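Local coordinates for proline dehydrogenase (Bradyrhizobium japonicum USDA 110, PDB 3HAZ), which probably oxidises proline to glutamate in two steps, an FAD-dependent proline dehydrogenase and an NAD-dependent aldehyde dehydrogenase being joined in one chain, at residues A[513-521]-A[608-619]; A[763-771]-A[795-806]. One frame throughout, in Å; residues are numbered along the deposited sequence.

Contact 1 (A[513-521]-A[608-619])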
loop_
_atom_site.group_PDB
_atom_site.type_symbol
_atom_site.label_atom_id
_atom_site.label_comp_id
_atom_site.label_asym_id
_atom_site.label_seq_id
_atom_site.Cartn_x
_atom_site.Cartn_y
_atom_site.Cartn_z
ATOM N N ARG A 513 -19.872 -4.454 -14.922
ATOM C CA ARG A 513 -21.291 -4.710 -15.141
ATOM C C ARG A 513 -21.565 -6.205 -15.189
ATOM O O ARG A 513 -20.638 -7.005 -15.288
ATOM C CB ARG A 513 -21.736 -4.075 -16.455
ATOM C CG ARG A 513 -21.127 -4.746 -17.664
ATOM C CD ARG A 513 -21.050 -3.815 -18.856
ATOM N NE ARG A 513 -19.909 -4.167 -19.691
ATOM C CZ ARG A 513 -19.976 -4.981 -20.736
ATOM N NH1 ARG A 513 -21.139 -5.511 -21.089
ATOM N NH2 ARG A 513 -18.883 -5.254 -21.430
ATOM N N ARG A 514 -22.838 -6.583 -15.117
ATOM C CA ARG A 514 -23.213 -7.973 -15.339
ATOM C C ARG A 514 -23.233 -8.300 -16.832
ATOM O O ARG A 514 -23.362 -7.415 -17.682
ATOM C CB ARG A 514 -24.568 -8.303 -14.701
ATOM C CG ARG A 514 -25.431 -7.097 -14.398
ATOM C CD ARG A 514 -25.564 -6.875 -12.900
ATOM N NE ARG A 514 -26.785 -7.479 -12.372
ATOM C CZ ARG A 514 -27.091 -7.547 -11.080
ATOM N NH1 ARG A 514 -28.229 -8.112 -10.697
ATOM N NH2 ARG A 514 -26.260 -7.054 -10.171
ATOM N N ASN A 515 -23.083 -9.581 -17.141
ATOM C CA ASN A 515 -23.107 -10.057 -18.512
ATOM C C ASN A 515 -24.505 -10.594 -18.794
ATOM O O ASN A 515 -25.167 -11.100 -17.888
ATOM C CB ASN A 515 -22.071 -11.166 -18.686
ATOM C CG ASN A 515 -21.791 -11.489 -20.141
ATOM O OD1 ASN A 515 -22.314 -10.845 -21.055
ATOM N ND2 ASN A 515 -20.942 -12.481 -20.364
ATOM N N SER A 516 -24.971 -10.471 -20.030
ATOM C CA SER A 516 -26.270 -11.039 -20.380
ATOM C C SER A 516 -26.176 -12.563 -20.413
ATOM O O SER A 516 -25.086 -13.120 -20.556
ATOM C CB SER A 516 -26.747 -10.503 -21.730
ATOM O OG SER A 516 -25.713 -10.554 -22.695
ATOM N N ARG A 517 -27.313 -13.235 -20.280
ATOM C CA ARG A 517 -27.340 -14.695 -20.284
ATOM C C ARG A 517 -27.601 -15.260 -21.670
ATOM O O ARG A 517 -28.400 -14.715 -22.431
ATOM C CB ARG A 517 -28.413 -15.218 -19.331
ATOM C CG ARG A 517 -28.076 -15.076 -17.859
ATOM C CD ARG A 517 -29.138 -15.778 -17.023
ATOM N NE ARG A 517 -29.449 -17.102 -17.561
ATOM C CZ ARG A 517 -30.600 -17.742 -17.371
ATOM N NH1 ARG A 517 -30.786 -18.944 -17.903
ATOM N NH2 ARG A 517 -31.569 -17.181 -16.658
ATOM N N GLY A 518 -26.931 -16.368 -21.984
ATOM C CA GLY A 518 -27.148 -17.075 -23.233
ATOM C C GLY A 518 -27.739 -18.450 -22.982
ATOM O O GLY A 518 -28.209 -18.737 -21.883
ATOM N N VAL A 519 -27.705 -19.303 -23.999
ATOM C CA VAL A 519 -28.268 -20.642 -23.911
ATOM C C VAL A 519 -27.348 -21.603 -24.649
ATOM O O VAL A 519 -26.855 -21.277 -25.728
ATOM C CB VAL A 519 -29.688 -20.692 -24.545
ATOM C CG1 VAL A 519 -30.258 -22.103 -24.507
ATOM C CG2 VAL A 519 -30.630 -19.705 -23.838
ATOM N N GLU A 520 -27.102 -22.773 -24.065
ATOM C CA GLU A 520 -26.342 -23.815 -24.749
ATOM C C GLU A 520 -27.279 -24.698 -25.566
ATOM O O GLU A 520 -28.040 -25.495 -25.007
ATOM C CB GLU A 520 -25.542 -24.664 -23.758
ATOM C CG GLU A 520 -24.753 -25.795 -24.419
ATOM C CD GLU A 520 -23.928 -25.314 -25.605
ATOM O OE1 GLU A 520 -22.927 -24.603 -25.378
ATOM O OE2 GLU A 520 -24.278 -25.650 -26.764
ATOM N N PHE A 521 -27.223 -24.545 -26.888
ATOM C CA PHE A 521 -28.092 -25.287 -27.791
ATOM C C PHE A 521 -27.767 -26.784 -27.746
ATOM O O PHE A 521 -28.597 -27.619 -28.108
ATOM C CB PHE A 521 -27.942 -24.761 -29.221
ATOM C CG PHE A 521 -28.641 -23.450 -29.470
ATOM C CD1 PHE A 521 -28.990 -22.619 -28.421
ATOM C CD2 PHE A 521 -28.915 -23.036 -30.762
ATOM C CE1 PHE A 521 -29.620 -21.412 -28.653
ATOM C CE2 PHE A 521 -29.543 -21.830 -31.000
ATOM C CZ PHE A 521 -29.896 -21.016 -29.944
ATOM N N LEU A 608 -31.529 -14.485 -30.242
ATOM C CA LEU A 608 -30.991 -14.531 -28.888
ATOM C C LEU A 608 -29.771 -13.615 -28.749
ATOM O O LEU A 608 -29.636 -12.873 -27.772
ATOM C CB LEU A 608 -30.613 -15.962 -28.521
ATOM C CG LEU A 608 -29.807 -16.121 -27.236
ATOM C CD1 LEU A 608 -30.611 -15.610 -26.051
ATOM C CD2 LEU A 608 -29.410 -17.575 -27.039
ATOM N N SER A 609 -28.882 -13.677 -29.733
ATOM C CA SER A 609 -27.702 -12.827 -29.737
ATOM C C SER A 609 -28.063 -11.337 -29.749
ATOM O O SER A 609 -27.417 -10.539 -29.072
ATOM C CB SER A 609 -26.801 -13.163 -30.926
ATOM O OG SER A 609 -25.830 -12.153 -31.113
ATOM N N GLU A 610 -29.083 -10.960 -30.518
ATOM C CA GLU A 610 -29.499 -9.560 -30.552
ATOM C C GLU A 610 -30.122 -9.148 -29.216
ATOM O O GLU A 610 -29.860 -8.054 -28.713
ATOM C CB GLU A 610 -30.456 -9.265 -31.713
ATOM C CG GLU A 610 -30.972 -7.826 -31.684
ATOM C CD GLU A 610 -31.568 -7.340 -32.998
ATOM O OE1 GLU A 610 -31.844 -8.163 -33.899
ATOM O OE2 GLU A 610 -31.769 -6.114 -33.123
ATOM N N LEU A 611 -30.942 -10.026 -28.643
ATOM C CA LEU A 611 -31.509 -9.771 -27.320
ATOM C C LEU A 611 -30.389 -9.508 -26.308
ATOM O O LEU A 611 -30.430 -8.521 -25.578
ATOM C CB LEU A 611 -32.403 -10.932 -26.865
ATOM C CG LEU A 611 -33.178 -10.790 -25.539
ATOM C CD1 LEU A 611 -32.260 -10.903 -24.323
ATOM C CD2 LEU A 611 -33.964 -9.492 -25.489
ATOM N N ARG A 612 -29.391 -10.388 -26.270
ATOM C CA ARG A 612 -28.242 -10.192 -25.385
ATOM C C ARG A 612 -27.575 -8.833 -25.618
ATOM O O ARG A 612 -27.279 -8.107 -24.672
ATOM C CB ARG A 612 -27.210 -11.321 -25.546
ATOM C CG ARG A 612 -27.617 -12.660 -24.923
ATOM C CD ARG A 612 -26.451 -13.644 -24.914
ATOM N NE ARG A 612 -25.388 -13.220 -24.005
ATOM C CZ ARG A 612 -24.128 -13.646 -24.067
ATOM N NH1 ARG A 612 -23.757 -14.510 -25.004
ATOM N NH2 ARG A 612 -23.231 -13.199 -23.194
ATOM N N GLU A 613 -27.340 -8.504 -26.884
ATOM C CA GLU A 613 -26.685 -7.253 -27.260
ATOM C C GLU A 613 -27.465 -6.028 -26.768
ATOM O O GLU A 613 -26.878 -5.047 -26.305
ATOM C CB GLU A 613 -26.527 -7.192 -28.784
ATOM C CG GLU A 613 -25.733 -6.001 -29.294
ATOM C CD GLU A 613 -25.662 -5.953 -30.809
ATOM O OE1 GLU A 613 -26.167 -6.893 -31.454
ATOM O OE2 GLU A 613 -25.102 -4.978 -31.357
ATOM N N ALA A 614 -28.789 -6.085 -26.888
ATOM C CA ALA A 614 -29.643 -4.993 -26.435
ATOM C C ALA A 614 -29.451 -4.751 -24.943
ATOM O O ALA A 614 -29.267 -3.612 -24.513
ATOM C CB ALA A 614 -31.116 -5.289 -26.749
ATOM N N ALA A 615 -29.483 -5.827 -24.160
ATOM C CA ALA A 615 -29.281 -5.729 -22.713
ATOM C C ALA A 615 -27.860 -5.294 -22.379
ATOM O O ALA A 615 -27.648 -4.551 -21.429
ATOM C CB ALA A 615 -29.607 -7.051 -22.026
ATOM N N ASP A 616 -26.886 -5.768 -23.152
ATOM C CA ASP A 616 -25.497 -5.348 -22.957
ATOM C C ASP A 616 -25.348 -3.838 -23.193
ATOM O O ASP A 616 -24.632 -3.151 -22.461
ATOM C CB ASP A 616 -24.554 -6.122 -23.890
ATOM C CG ASP A 616 -24.419 -7.608 -23.518
ATOM O OD1 ASP A 616 -24.803 -8.006 -22.397
ATOM O OD2 ASP A 616 -23.907 -8.381 -24.357
ATOM N N PHE A 617 -26.006 -3.323 -24.228
ATOM C CA PHE A 617 -25.951 -1.891 -24.500
ATOM C C PHE A 617 -26.420 -1.100 -23.276
ATOM O O PHE A 617 -25.778 -0.137 -22.865
ATOM C CB PHE A 617 -26.813 -1.515 -25.702
ATOM C CG PHE A 617 -26.082 -1.543 -27.018
ATOM C CD1 PHE A 617 -26.605 -2.240 -28.098
ATOM C CD2 PHE A 617 -24.888 -0.865 -27.180
ATOM C CE1 PHE A 617 -25.945 -2.265 -29.309
ATOM C CE2 PHE A 617 -24.221 -0.893 -28.384
ATOM C CZ PHE A 617 -24.750 -1.589 -29.452
ATOM N N CYS A 618 -27.543 -1.520 -22.697
ATOM C CA CYS A 618 -28.115 -0.828 -21.545
ATOM C C CYS A 618 -27.156 -0.806 -20.355
ATOM O O CYS A 618 -26.940 0.240 -19.736
ATOM C CB CYS A 618 -29.443 -1.468 -21.136
ATOM S SG CYS A 618 -30.766 -1.321 -22.361
ATOM N N ARG A 619 -26.582 -1.960 -20.033
ATOM C CA ARG A 619 -25.713 -2.057 -18.865
ATOM C C ARG A 619 -24.391 -1.335 -19.088
ATOM O O ARG A 619 -23.872 -0.687 -18.191
ATOM C CB ARG A 619 -25.478 -3.518 -18.476
ATOM C CG ARG A 619 -26.750 -4.262 -18.103
ATOM C CD ARG A 619 -26.471 -5.512 -17.282
ATOM N NE ARG A 619 -27.717 -6.194 -16.935
ATOM C CZ ARG A 619 -28.232 -7.205 -17.628
ATOM N NH1 ARG A 619 -27.598 -7.665 -18.699
ATOM N NH2 ARG A 619 -29.377 -7.756 -17.248
HETATM O O HOH W 1 -25.015 -6.856 -19.939
HETATM O O HOH W 2 -21.781 -9.847 -23.637
HETATM O O HOH W 3 -20.578 -13.464 -22.901
#

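Contact 2 (A[763-771]-A[795-806]). With SO4 (sulfate ion), chain E.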
loop_
_atom_site.group_PDB
_atom_site.type_symbol
_atom_site.label_atom_id
_atom_site.label_comp_id
_atom_site.label_asym_id
_atom_site.label_seq_id
_atom_site.Cartn_x
_atom_site.Cartn_y
_atom_site.Cartn_z
ATOM N N GLY A 763 -20.515 -1.061 -45.680
ATOM C CA GLY A 763 -19.140 -1.377 -45.999
ATOM C C GLY A 763 -19.072 -2.366 -47.147
ATOM O O GLY A 763 -20.059 -3.016 -47.480
ATOM N N ILE A 764 -17.905 -2.448 -47.771
ATOM C CA ILE A 764 -17.581 -3.551 -48.664
ATOM C C ILE A 764 -16.449 -4.287 -47.962
ATOM O O ILE A 764 -15.267 -4.018 -48.184
ATOM C CB ILE A 764 -17.194 -3.049 -50.076
ATOM C CG1 ILE A 764 -18.313 -2.155 -50.626
ATOM C CG2 ILE A 764 -16.920 -4.226 -51.014
ATOM C CD1 ILE A 764 -18.065 -1.593 -52.018
ATOM N N ASN A 765 -16.830 -5.192 -47.067
ATOM C CA ASN A 765 -15.885 -5.791 -46.135
ATOM C C ASN A 765 -15.101 -6.941 -46.758
ATOM O O ASN A 765 -15.683 -7.858 -47.334
ATOM C CB ASN A 765 -16.618 -6.239 -44.864
ATOM C CG ASN A 765 -17.475 -5.129 -44.269
ATOM O OD1 ASN A 765 -17.029 -3.991 -44.138
ATOM N ND2 ASN A 765 -18.715 -5.453 -43.925
ATOM N N ALA A 766 -13.778 -6.871 -46.633
ATOM C CA ALA A 766 -12.875 -7.859 -47.207
ATOM C C ALA A 766 -12.326 -8.793 -46.147
ATOM O O ALA A 766 -12.325 -8.476 -44.955
ATOM C CB ALA A 766 -11.716 -7.162 -47.923
ATOM N N MET A 767 -11.865 -9.953 -46.596
ATOM C CA MET A 767 -11.028 -10.821 -45.784
ATOM C C MET A 767 -9.788 -11.185 -46.590
ATOM O O MET A 767 -9.873 -11.433 -47.790
ATOM C CB MET A 767 -11.764 -12.095 -45.368
ATOM C CG MET A 767 -10.850 -13.102 -44.668
ATOM S SD MET A 767 -11.681 -14.610 -44.128
ATOM C CE MET A 767 -12.667 -14.011 -42.755
ATOM N N ILE A 768 -8.637 -11.206 -45.931
ATOM C CA ILE A 768 -7.416 -11.672 -46.570
ATOM C C ILE A 768 -6.989 -12.981 -45.917
ATOM O O ILE A 768 -6.791 -13.044 -44.701
ATOM C CB ILE A 768 -6.288 -10.637 -46.459
ATOM C CG1 ILE A 768 -6.745 -9.287 -47.023
ATOM C CG2 ILE A 768 -5.034 -11.131 -47.172
ATOM C CD1 ILE A 768 -5.727 -8.171 -46.832
ATOM N N ALA A 769 -6.894 -14.034 -46.721
ATOM C CA ALA A 769 -6.435 -15.332 -46.232
ATOM C C ALA A 769 -5.208 -15.793 -47.022
ATOM O O ALA A 769 -5.271 -15.904 -48.249
ATOM C CB ALA A 769 -7.560 -16.368 -46.331
ATOM N N ASP A 770 -4.096 -16.047 -46.329
ATOM C CA ASP A 770 -2.889 -16.547 -46.996
ATOM C C ASP A 770 -2.750 -18.055 -46.822
ATOM O O ASP A 770 -3.592 -18.683 -46.181
ATOM C CB ASP A 770 -1.621 -15.792 -46.544
ATOM C CG ASP A 770 -1.228 -16.076 -45.100
ATOM O OD1 ASP A 770 -1.559 -17.151 -44.553
ATOM O OD2 ASP A 770 -0.544 -15.214 -44.512
ATOM N N ALA A 771 -1.694 -18.630 -47.393
ATOM C CA ALA A 771 -1.560 -20.085 -47.446
ATOM C C ALA A 771 -1.145 -20.737 -46.129
ATOM O O ALA A 771 -1.082 -21.967 -46.042
ATOM C CB ALA A 771 -0.611 -20.501 -48.574
ATOM N N SER A 795 -21.385 -5.753 -40.945
ATOM C CA SER A 795 -20.031 -6.276 -40.773
ATOM C C SER A 795 -19.719 -7.444 -41.714
ATOM O O SER A 795 -18.591 -7.945 -41.742
ATOM C CB SER A 795 -19.863 -6.760 -39.342
ATOM O OG SER A 795 -20.823 -7.760 -39.062
ATOM N N ALA A 796 -20.720 -7.881 -42.470
ATOM C CA ALA A 796 -20.619 -9.116 -43.248
ATOM C C ALA A 796 -19.499 -9.095 -44.272
ATOM O O ALA A 796 -19.204 -8.060 -44.881
ATOM C CB ALA A 796 -21.948 -9.438 -43.937
ATOM N N LEU A 797 -18.887 -10.260 -44.459
ATOM C CA LEU A 797 -17.863 -10.441 -45.473
ATOM C C LEU A 797 -18.469 -10.365 -46.874
ATOM O O LEU A 797 -19.421 -11.083 -47.187
ATOM C CB LEU A 797 -17.170 -11.787 -45.273
ATOM C CG LEU A 797 -16.149 -12.179 -46.345
ATOM C CD1 LEU A 797 -15.027 -11.136 -46.455
ATOM C CD2 LEU A 797 -15.584 -13.544 -46.025
ATOM N N ARG A 798 -17.910 -9.495 -47.714
ATOM C CA ARG A 798 -18.382 -9.335 -49.085
ATOM C C ARG A 798 -17.309 -9.735 -50.093
ATOM O O ARG A 798 -17.621 -10.140 -51.214
ATOM C CB ARG A 798 -18.827 -7.888 -49.349
ATOM C CG ARG A 798 -19.694 -7.287 -48.252
ATOM C CD ARG A 798 -21.022 -8.016 -48.138
ATOM N NE ARG A 798 -21.962 -7.322 -47.256
ATOM C CZ ARG A 798 -23.139 -7.822 -46.886
ATOM N NH1 ARG A 798 -23.937 -7.130 -46.086
ATOM N NH2 ARG A 798 -23.516 -9.023 -47.313
ATOM N N LEU A 799 -16.045 -9.622 -49.693
ATOM C CA LEU A 799 -14.945 -9.853 -50.622
ATOM C C LEU A 799 -13.797 -10.649 -50.006
ATOM O O LEU A 799 -13.062 -10.139 -49.166
ATOM C CB LEU A 799 -14.426 -8.518 -51.158
ATOM C CG LEU A 799 -13.336 -8.611 -52.223
ATOM C CD1 LEU A 799 -13.792 -9.511 -53.359
ATOM C CD2 LEU A 799 -12.985 -7.222 -52.740
ATOM N N LEU A 800 -13.635 -11.899 -50.434
ATOM C CA LEU A 800 -12.536 -12.732 -49.948
ATOM C C LEU A 800 -11.342 -12.686 -50.892
ATOM O O LEU A 800 -11.474 -12.997 -52.074
ATOM C CB LEU A 800 -12.991 -14.187 -49.774
ATOM C CG LEU A 800 -11.911 -15.225 -49.433
ATOM C CD1 LEU A 800 -11.294 -14.990 -48.046
ATOM C CD2 LEU A 800 -12.493 -16.621 -49.519
ATOM N N PHE A 801 -10.185 -12.289 -50.364
ATOM C CA PHE A 801 -8.920 -12.429 -51.080
ATOM C C PHE A 801 -8.223 -13.688 -50.560
ATOM O O PHE A 801 -8.043 -13.848 -49.355
ATOM C CB PHE A 801 -8.012 -11.221 -50.842
ATOM C CG PHE A 801 -8.522 -9.931 -51.426
ATOM C CD1 PHE A 801 -8.199 -9.564 -52.729
ATOM C CD2 PHE A 801 -9.289 -9.061 -50.661
ATOM C CE1 PHE A 801 -8.639 -8.365 -53.259
ATOM C CE2 PHE A 801 -9.740 -7.866 -51.190
ATOM C CZ PHE A 801 -9.414 -7.514 -52.488
ATOM N N VAL A 802 -7.838 -14.580 -51.465
ATOM C CA VAL A 802 -7.203 -15.838 -51.083
ATOM C C VAL A 802 -5.984 -16.102 -51.964
ATOM O O VAL A 802 -6.047 -15.923 -53.181
ATOM C CB VAL A 802 -8.184 -17.015 -51.214
ATOM C CG1 VAL A 802 -8.786 -17.042 -52.618
ATOM C CG2 VAL A 802 -7.472 -18.326 -50.903
ATOM N N GLN A 803 -4.872 -16.504 -51.352
ATOM C CA GLN A 803 -3.639 -16.714 -52.104
ATOM C C GLN A 803 -3.836 -17.859 -53.089
ATOM O O GLN A 803 -4.512 -18.841 -52.783
ATOM C CB GLN A 803 -2.443 -16.975 -51.175
ATOM C CG GLN A 803 -1.738 -15.711 -50.705
ATOM C CD GLN A 803 -0.602 -15.987 -49.718
ATOM O OE1 GLN A 803 -0.365 -17.130 -49.331
ATOM N NE2 GLN A 803 0.099 -14.936 -49.309
ATOM N N GLU A 804 -3.263 -17.720 -54.279
ATOM C CA GLU A 804 -3.551 -18.644 -55.373
ATOM C C GLU A 804 -3.218 -20.102 -55.063
ATOM O O GLU A 804 -3.926 -21.006 -55.506
ATOM C CB GLU A 804 -2.853 -18.192 -56.658
ATOM C CG GLU A 804 -1.340 -18.167 -56.559
ATOM C CD GLU A 804 -0.698 -17.511 -57.766
ATOM O OE1 GLU A 804 -1.438 -17.159 -58.710
ATOM O OE2 GLU A 804 0.543 -17.346 -57.766
ATOM N N ASP A 805 -2.153 -20.333 -54.298
ATOM C CA ASP A 805 -1.748 -21.700 -53.959
ATOM C C ASP A 805 -2.800 -22.485 -53.172
ATOM O O ASP A 805 -2.788 -23.713 -53.174
ATOM C CB ASP A 805 -0.418 -21.714 -53.200
ATOM C CG ASP A 805 0.777 -21.604 -54.121
ATOM O OD1 ASP A 805 0.602 -21.753 -55.356
ATOM O OD2 ASP A 805 1.892 -21.370 -53.611
ATOM N N VAL A 806 -3.710 -21.790 -52.496
ATOM C CA VAL A 806 -4.726 -22.500 -51.725
ATOM C C VAL A 806 -6.147 -22.150 -52.168
ATOM O O VAL A 806 -7.122 -22.584 -51.548
ATOM C CB VAL A 806 -4.557 -22.262 -50.201
ATOM C CG1 VAL A 806 -3.249 -22.887 -49.700
ATOM C CG2 VAL A 806 -4.613 -20.769 -49.872
HETATM S S SO4 E . -22.403 -7.356 -36.187
HETATM O O1 SO4 E . -21.003 -7.124 -35.822
HETATM O O2 SO4 E . -22.882 -6.223 -36.978
HETATM O O3 SO4 E . -22.537 -8.574 -36.978
HETATM O O4 SO4 E . -23.193 -7.505 -34.967
#

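Contact 1 (A[513-521]-A[608-619])
An extended linker laid along a helix makes this contact: loop 513-521, without regular secondary structure, follows helix 604-629, S516 and R612 being the pair whose CA atoms approach to 5.4 Å. The S516 hydroxyl is the pivot. Its OG donates to D616 OD1 at 2.7 Å, meeting the carboxylate on its syn side but 31° out of plane, and accepts from R612 NE at 3.0 Å, with an N-H...O angle of 147°. OG can serve both because its first torsion sets it between the backbone N and carbonyl carbon of S516, facing the helix. R612 NH2 adds weak bonds to S516 O and, at 3.3 Å, to N515 OD1, while N515 ND2 is hydrogen-bonded to P505 O. A bend at chi3 (68°) turns NE and the guanidinium of R612 to S516 and N515, while CG and CD lie against R517 O. Replacing R612 with an alanine would probably leave S516 OG without its charged donor and the 515-517 backbone less firmly held to the helix.

Water fills in the polar seam. One water links R514 O, D616 OD1 and R619 NH1; a second joins N515 OD1 to D616 OD2 at 2.7 Å from the latter. Further along, R514 CG lies 3.5 Å from R619 CD, the two side chains crossing nearly at right angles, while the R619 guanidinium forms its salt bridge with E586. At the other end the contact turns apolar, as L608 CD2 packs 4.0 Å from V519 CB and also meets F521 CE1. Helix 571-587 flanks the seam through E586, which also accepts from R517 N; helix 524-536 covers V519 and F521, and helix 589-598 lies against L608.

Contact 2 (A[763-771]-A[795-806])
Strands 765-769 and 797-803 run parallel, their axes 4.6 Å apart at closest approach and 20° from exact alignment. M767 is bonded through both its N and its O, its N donating to L799 O and its O accepting from F801 N at 2.7 Å, almost straight at 167°; A769 N to F801 O and Q803 N to A769 O continue the pairing. N765 O takes two donors, R798 N at 2.8 Å in the carbonyl plane and L799 N tilted from it.

The N765 side chain also crosses: ND2 donates to A796 O at 2.8 Å, with the acceptor near the amide plane but ND2 itself above that carbonyl's plane. ND2 also bonds C794 O and OD1 accepts from T917 N, so both ends of the amide are fixed. On one face of the sheet A766 CB meets the F801 ring at its edge, 3.9 Å from CE2. On the other, the M767 and L800 side chains run alongside each other, L800 CD1 touching M767 CG, and L797 CD1 comes within 3.6 Å of M767 CB; CG of L797, anti to its own N (chi1 175°), carries the methyl back toward the neighbouring strand. Past the end of strand 765-769, A771 N donates to Q803 OE1 at 2.8 Å, and V806 CG1 packs on A771 CB. S795 OG donates to a sulfate, probably from the crystallisation liquor.

With helix 775-787 covering M767 and L797, these strands form a beta-alpha-beta unit of the aldehyde dehydrogenase fold, whose second strand follows closely on C794, the predicted active-site cysteine.

How the contacts relate
Both contacts sit in the C-terminal half of the chain, yet they belong to different elements: contact 1 holds a linker to a helix, contact 2 pairs two strands of a mixed sheet. Their centres are 30 Å apart and their nearest atoms about 9 Å, without touching, and along the chain the first closes before the second opens. Contact 2 borders the aldehyde dehydrogenase site: G763 lies about 6 Å from bound NAD and its N bonds E886, an NAD-binding residue; S795 directly follows C794, their side chains about 5 Å apart. Contact 1 lies away from the annotated sites; its 513-521 loop instead reaches the proline dehydrogenase region, through the salt bridge of E520 with R358.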